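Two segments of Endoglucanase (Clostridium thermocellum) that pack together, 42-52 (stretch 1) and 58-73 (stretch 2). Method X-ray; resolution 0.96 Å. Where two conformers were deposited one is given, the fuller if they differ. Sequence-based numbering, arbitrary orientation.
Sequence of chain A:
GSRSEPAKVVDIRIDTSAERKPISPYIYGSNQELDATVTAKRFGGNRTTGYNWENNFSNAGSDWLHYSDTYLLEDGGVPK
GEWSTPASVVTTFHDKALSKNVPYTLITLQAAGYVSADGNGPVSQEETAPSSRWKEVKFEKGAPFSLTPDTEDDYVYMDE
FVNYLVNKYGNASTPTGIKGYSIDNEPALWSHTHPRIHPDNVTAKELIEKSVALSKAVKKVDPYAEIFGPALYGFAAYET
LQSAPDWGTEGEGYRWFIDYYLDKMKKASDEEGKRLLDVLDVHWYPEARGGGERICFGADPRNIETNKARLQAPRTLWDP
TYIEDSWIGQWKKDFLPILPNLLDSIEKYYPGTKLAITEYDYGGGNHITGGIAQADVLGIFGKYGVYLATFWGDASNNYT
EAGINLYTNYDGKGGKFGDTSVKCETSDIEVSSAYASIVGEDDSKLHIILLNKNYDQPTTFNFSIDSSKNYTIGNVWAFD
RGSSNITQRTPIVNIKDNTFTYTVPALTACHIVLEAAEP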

# COMPACT_ATOMS: atom_id res chain seq x y z
N ARG A 42 7.81 1.72 1.65
CA ARG A 42 7.77 0.48 2.42
C ARG A 42 8.98 -0.39 2.06
O ARG A 42 9.23 -0.64 0.88
CB ARG A 42 6.49 -0.30 2.08
CG ARG A 42 6.48 -1.72 2.67
CD ARG A 42 5.12 -2.34 2.46
NE ARG A 42 4.96 -3.70 2.95
CZ ARG A 42 5.02 -4.80 2.21
NH1 ARG A 42 5.43 -4.77 0.95
NH2 ARG A 42 4.60 -5.94 2.80
N PHE A 43 9.68 -0.82 3.15
CA PHE A 43 10.70 -1.86 3.07
C PHE A 43 10.00 -3.15 3.46
O PHE A 43 9.69 -3.34 4.64
CB PHE A 43 11.82 -1.51 4.06
CG PHE A 43 12.86 -2.58 4.22
CD1 PHE A 43 13.84 -2.79 3.23
CD2 PHE A 43 12.91 -3.37 5.37
CE1 PHE A 43 14.82 -3.78 3.37
CE2 PHE A 43 13.94 -4.34 5.54
CZ PHE A 43 14.87 -4.52 4.54
N GLY A 44 9.63 -3.96 2.46
CA GLY A 44 8.79 -5.11 2.73
C GLY A 44 8.87 -6.09 1.60
O GLY A 44 9.68 -5.97 0.68
N GLY A 45 7.99 -7.11 1.65
CA GLY A 45 7.99 -8.16 0.67
C GLY A 45 8.89 -9.33 1.07
O GLY A 45 9.47 -9.37 2.17
N ASN A 46 8.99 -10.31 0.17
CA ASN A 46 9.53 -11.62 0.55
C ASN A 46 10.94 -11.53 1.13
O ASN A 46 11.25 -12.28 2.09
CB ASN A 46 9.58 -12.53 -0.68
CG ASN A 46 8.22 -12.93 -1.15
OD1 ASN A 46 7.22 -12.78 -0.42
ND2 ASN A 46 8.14 -13.55 -2.35
N ARG A 47 11.81 -10.67 0.60
CA ARG A 47 13.19 -10.65 1.07
C ARG A 47 13.29 -10.15 2.50
O ARG A 47 14.37 -10.35 3.13
CB ARG A 47 14.06 -9.76 0.19
CG ARG A 47 14.69 -10.48 -0.97
CD ARG A 47 15.91 -11.27 -0.49
NE ARG A 47 16.56 -11.94 -1.61
CZ ARG A 47 17.80 -12.42 -1.52
NH1 ARG A 47 18.47 -12.38 -0.36
NH2 ARG A 47 18.37 -12.99 -2.60
N THR A 48 12.28 -9.48 3.03
CA THR A 48 12.42 -8.91 4.36
C THR A 48 12.16 -9.91 5.51
O THR A 48 12.57 -9.64 6.62
CB THR A 48 11.56 -7.64 4.53
OG1 THR A 48 10.17 -7.96 4.48
CG2 THR A 48 11.94 -6.60 3.48
N THR A 49 11.57 -11.08 5.20
CA THR A 49 11.26 -12.02 6.28
C THR A 49 12.52 -12.52 7.01
O THR A 49 12.55 -12.62 8.23
CB THR A 49 10.45 -13.19 5.70
OG1 THR A 49 9.19 -12.70 5.26
CG2 THR A 49 10.29 -14.32 6.73
N GLY A 50 13.56 -12.84 6.20
CA GLY A 50 14.78 -13.41 6.76
C GLY A 50 15.93 -12.42 6.87
O GLY A 50 17.08 -12.82 7.05
N TYR A 51 15.64 -11.12 6.72
CA TYR A 51 16.66 -10.08 6.84
C TYR A 51 17.17 -9.99 8.28
O TYR A 51 16.39 -9.88 9.22
CB TYR A 51 16.04 -8.72 6.44
CG TYR A 51 16.95 -7.54 6.74
CD1 TYR A 51 18.12 -7.32 6.01
CD2 TYR A 51 16.66 -6.69 7.80
CE1 TYR A 51 18.95 -6.26 6.30
CE2 TYR A 51 17.51 -5.62 8.11
CZ TYR A 51 18.67 -5.43 7.38
OH TYR A 51 19.50 -4.39 7.74
N ASN A 52 18.51 -10.02 8.42
CA ASN A 52 19.17 -9.94 9.71
C ASN A 52 19.79 -8.56 9.86
O ASN A 52 20.78 -8.24 9.20
CB ASN A 52 20.25 -11.02 9.78
CG ASN A 52 20.97 -11.06 11.10
OD1 ASN A 52 20.96 -10.09 11.87
ND2 ASN A 52 21.61 -12.21 11.37
N SER A 58 20.22 -11.76 4.04
CA SER A 58 18.81 -12.10 3.91
C SER A 58 18.72 -13.33 2.98
O SER A 58 19.72 -13.74 2.38
CB SER A 58 17.98 -10.94 3.31
OG SER A 58 18.41 -10.62 1.99
N ASN A 59 17.49 -13.88 2.88
CA ASN A 59 17.30 -15.12 2.15
C ASN A 59 16.20 -14.95 1.11
O ASN A 59 15.12 -14.40 1.37
CB ASN A 59 16.96 -16.26 3.14
CG ASN A 59 17.09 -17.63 2.49
OD1 ASN A 59 16.18 -18.07 1.75
ND2 ASN A 59 18.23 -18.30 2.68
N ALA A 60 16.49 -15.45 -0.09
CA ALA A 60 15.57 -15.35 -1.23
C ALA A 60 14.34 -16.25 -1.08
O ALA A 60 13.32 -16.03 -1.79
CB ALA A 60 16.27 -15.75 -2.50
N GLY A 61 14.44 -17.28 -0.26
CA GLY A 61 13.35 -18.27 -0.21
C GLY A 61 13.12 -18.86 -1.59
O GLY A 61 14.05 -19.04 -2.41
N SER A 62 11.86 -19.13 -1.87
CA SER A 62 11.46 -19.68 -3.14
C SER A 62 11.73 -18.80 -4.34
O SER A 62 11.66 -19.26 -5.50
CB SER A 62 9.99 -20.05 -3.07
OG SER A 62 9.18 -18.86 -2.85
N ASP A 63 12.01 -17.50 -4.13
CA ASP A 63 12.32 -16.63 -5.27
C ASP A 63 13.69 -16.99 -5.89
O ASP A 63 13.90 -16.69 -7.07
CB ASP A 63 12.24 -15.18 -4.90
CG ASP A 63 10.81 -14.69 -4.67
OD1 ASP A 63 9.90 -15.16 -5.38
OD2 ASP A 63 10.62 -13.76 -3.91
N TRP A 64 14.64 -17.55 -5.12
CA TRP A 64 15.89 -18.00 -5.74
C TRP A 64 16.61 -19.03 -4.84
O TRP A 64 17.54 -18.69 -4.11
CB TRP A 64 16.84 -16.87 -6.11
CG TRP A 64 17.94 -17.42 -7.03
CD1 TRP A 64 19.16 -17.91 -6.65
CD2 TRP A 64 17.90 -17.53 -8.44
NE1 TRP A 64 19.90 -18.29 -7.75
CE2 TRP A 64 19.15 -18.07 -8.86
CE3 TRP A 64 16.96 -17.22 -9.40
CZ2 TRP A 64 19.48 -18.31 -10.21
CZ3 TRP A 64 17.29 -17.50 -10.75
CH2 TRP A 64 18.52 -18.01 -11.12
N LEU A 65 16.16 -20.26 -4.89
CA LEU A 65 16.92 -21.45 -4.40
C LEU A 65 17.28 -21.32 -2.91
O LEU A 65 18.26 -21.92 -2.44
CB LEU A 65 18.18 -21.65 -5.26
CG LEU A 65 17.91 -21.81 -6.77
CD1 LEU A 65 19.21 -21.97 -7.51
CD2 LEU A 65 16.95 -22.94 -7.06
N HIS A 66 16.48 -20.57 -2.16
CA HIS A 66 16.72 -20.44 -0.72
C HIS A 66 18.13 -19.91 -0.45
O HIS A 66 18.77 -20.24 0.57
CB HIS A 66 16.43 -21.71 0.06
CG HIS A 66 15.15 -22.31 -0.36
ND1 HIS A 66 13.93 -21.81 0.06
CD2 HIS A 66 14.91 -23.34 -1.23
CE1 HIS A 66 13.00 -22.50 -0.58
NE2 HIS A 66 13.56 -23.44 -1.35
N TYR A 67 18.61 -18.99 -1.30
CA TYR A 67 19.94 -18.40 -1.11
C TYR A 67 19.96 -17.37 0.01
O TYR A 67 19.13 -16.43 -0.00
CB TYR A 67 20.44 -17.65 -2.36
CG TYR A 67 21.24 -18.49 -3.32
CD1 TYR A 67 20.88 -19.80 -3.69
CD2 TYR A 67 22.39 -17.99 -3.88
CE1 TYR A 67 21.62 -20.51 -4.64
CE2 TYR A 67 23.16 -18.72 -4.81
CZ TYR A 67 22.77 -20.00 -5.16
OH TYR A 67 23.47 -20.73 -6.09
N SER A 68 20.94 -17.48 0.91
CA SER A 68 21.29 -16.40 1.81
C SER A 68 22.46 -15.64 1.20
O SER A 68 23.48 -16.25 0.82
CB SER A 68 21.74 -16.92 3.16
OG SER A 68 20.59 -17.26 3.96
N ASP A 69 22.33 -14.30 1.08
CA ASP A 69 23.33 -13.54 0.36
C ASP A 69 23.17 -12.04 0.68
O ASP A 69 22.46 -11.65 1.63
CB ASP A 69 23.13 -13.80 -1.14
CG ASP A 69 21.73 -13.35 -1.61
OD1 ASP A 69 21.18 -12.44 -1.01
OD2 ASP A 69 21.13 -13.96 -2.54
N THR A 70 23.94 -11.23 -0.04
CA THR A 70 23.99 -9.78 0.14
C THR A 70 23.00 -9.04 -0.80
O THR A 70 23.14 -7.82 -0.98
CB THR A 70 25.40 -9.26 -0.14
OG1 THR A 70 25.84 -9.75 -1.43
CG2 THR A 70 26.39 -9.76 0.90
N TYR A 71 21.97 -9.72 -1.30
CA TYR A 71 21.06 -9.08 -2.26
C TYR A 71 20.53 -7.75 -1.78
O TYR A 71 20.44 -6.79 -2.57
CB TYR A 71 19.89 -10.03 -2.57
CG TYR A 71 18.81 -9.36 -3.44
CD1 TYR A 71 18.98 -9.27 -4.81
CD2 TYR A 71 17.68 -8.78 -2.89
CE1 TYR A 71 18.01 -8.61 -5.60
CE2 TYR A 71 16.69 -8.16 -3.66
CZ TYR A 71 16.85 -8.11 -5.01
OH TYR A 71 15.90 -7.50 -5.80
N LEU A 72 20.08 -7.63 -0.52
CA LEU A 72 19.43 -6.38 -0.12
C LEU A 72 20.45 -5.23 -0.04
O LEU A 72 20.07 -4.07 -0.24
CB LEU A 72 18.65 -6.51 1.18
CG LEU A 72 17.37 -7.31 1.07
CD1 LEU A 72 16.75 -7.49 2.44
CD2 LEU A 72 16.36 -6.62 0.10
N LEU A 73 21.71 -5.53 0.31
CA LEU A 73 22.76 -4.53 0.28
C LEU A 73 22.97 -3.99 -1.15
O LEU A 73 23.08 -2.79 -1.40
CB LEU A 73 24.08 -5.11 0.81
CG LEU A 73 24.08 -5.37 2.31
CD1 LEU A 73 25.18 -6.42 2.65
CD2 LEU A 73 24.26 -4.08 3.07
O HOH W 1 14.85 -12.97 3.69

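The contact between the two stretches, which buries 581 Å² counting both sides, is organised around Arg47. Its CA-to-CB bond points sideways to stretch 2, so the side chain must turn to reach its partners. It does so with chi1 at -90° and chi2 at -79°, both in the m range, and then runs straight out through a t chi3. This path delivers the guanidinium to the carboxylate of Asp69 in a salt bridge. NH1 of Arg47 donates to OD1 of Asp69 at 2.8 Å, while NH2 of Arg47 donates to OD2 of Asp69 at 2.9 Å with a nearly linear angle of 175°; a weak bond from NH2 of Arg47 to OD1 of Asp69, at 3.3 Å, adds to the pair. NH1 of Arg47 also donates to OG of Ser58 at 2.9 Å. Both acceptor residues lie at the edge of the guanidinium, near its plane, where its N-H groups point.

The faces of the same group, which have no N-H to offer, are covered by carbon. CB of Tyr71 lies over one face, 3.3 Å from NH2 of Arg47, and CB of Ala60 lies over the opposite face, 3.5 Å from NH2 of Arg47. The short alanine side chain touches the guanidinium even though its CA-to-CB bond points away overall.

Asp69 and Ser58 face each other across a backbone ladder, in which N of Asp69 donates to O of Ser58 at 3.0 Å and N of Ser58 to O of Asp69 at 3.3 Å. Both side chains adopt p rotamers, with chi1 at 61° for Asp69 and 63° for Ser58, and in these conformations their oxygens meet the same NH1. OD1 of Asp69 has a second duty, accepting from N of Tyr71 at 2.8 Å, which ties the carboxylate to the first turn of the helix.

A second polar link lies toward the exposed side of the contact. Asn46 and Asp63 both direct CA-to-CB toward the other stretch and both use m rotamers, so their ends meet directly: ND2 of Asn46 donates to OD2 of Asp63 at 2.9 Å and 176°. An amide donor opposite a carboxylate suits this pairing.

Leu72 supplies the apolar part. Pointing toward stretch 1 with chi1 m and chi2 t, it places CD1 3.8 Å from CD1 of Tyr51 and 4.1 Å from CZ of Phe43, while its CD2 lies 3.9 Å from CB of Arg47. The two aromatic side chains have t chi1 values, and the end of Phe43 comes nearer to stretch 2 than its sideways CA-to-CB bond alone would suggest.

At the turn from Thr48 to Tyr51, the backbones come close, with CA of Tyr51 4.2 Å from CA of Ser58. Gly50 has no side chain here; an ideal CB would lie 3.7 Å from CB of Asn59. Water 1 joins the two stretches nearby, donating to O of Arg47 at 2.7 Å and accepting from N of Gly50 at 2.8 Å and N of Asn59 at 2.9 Å.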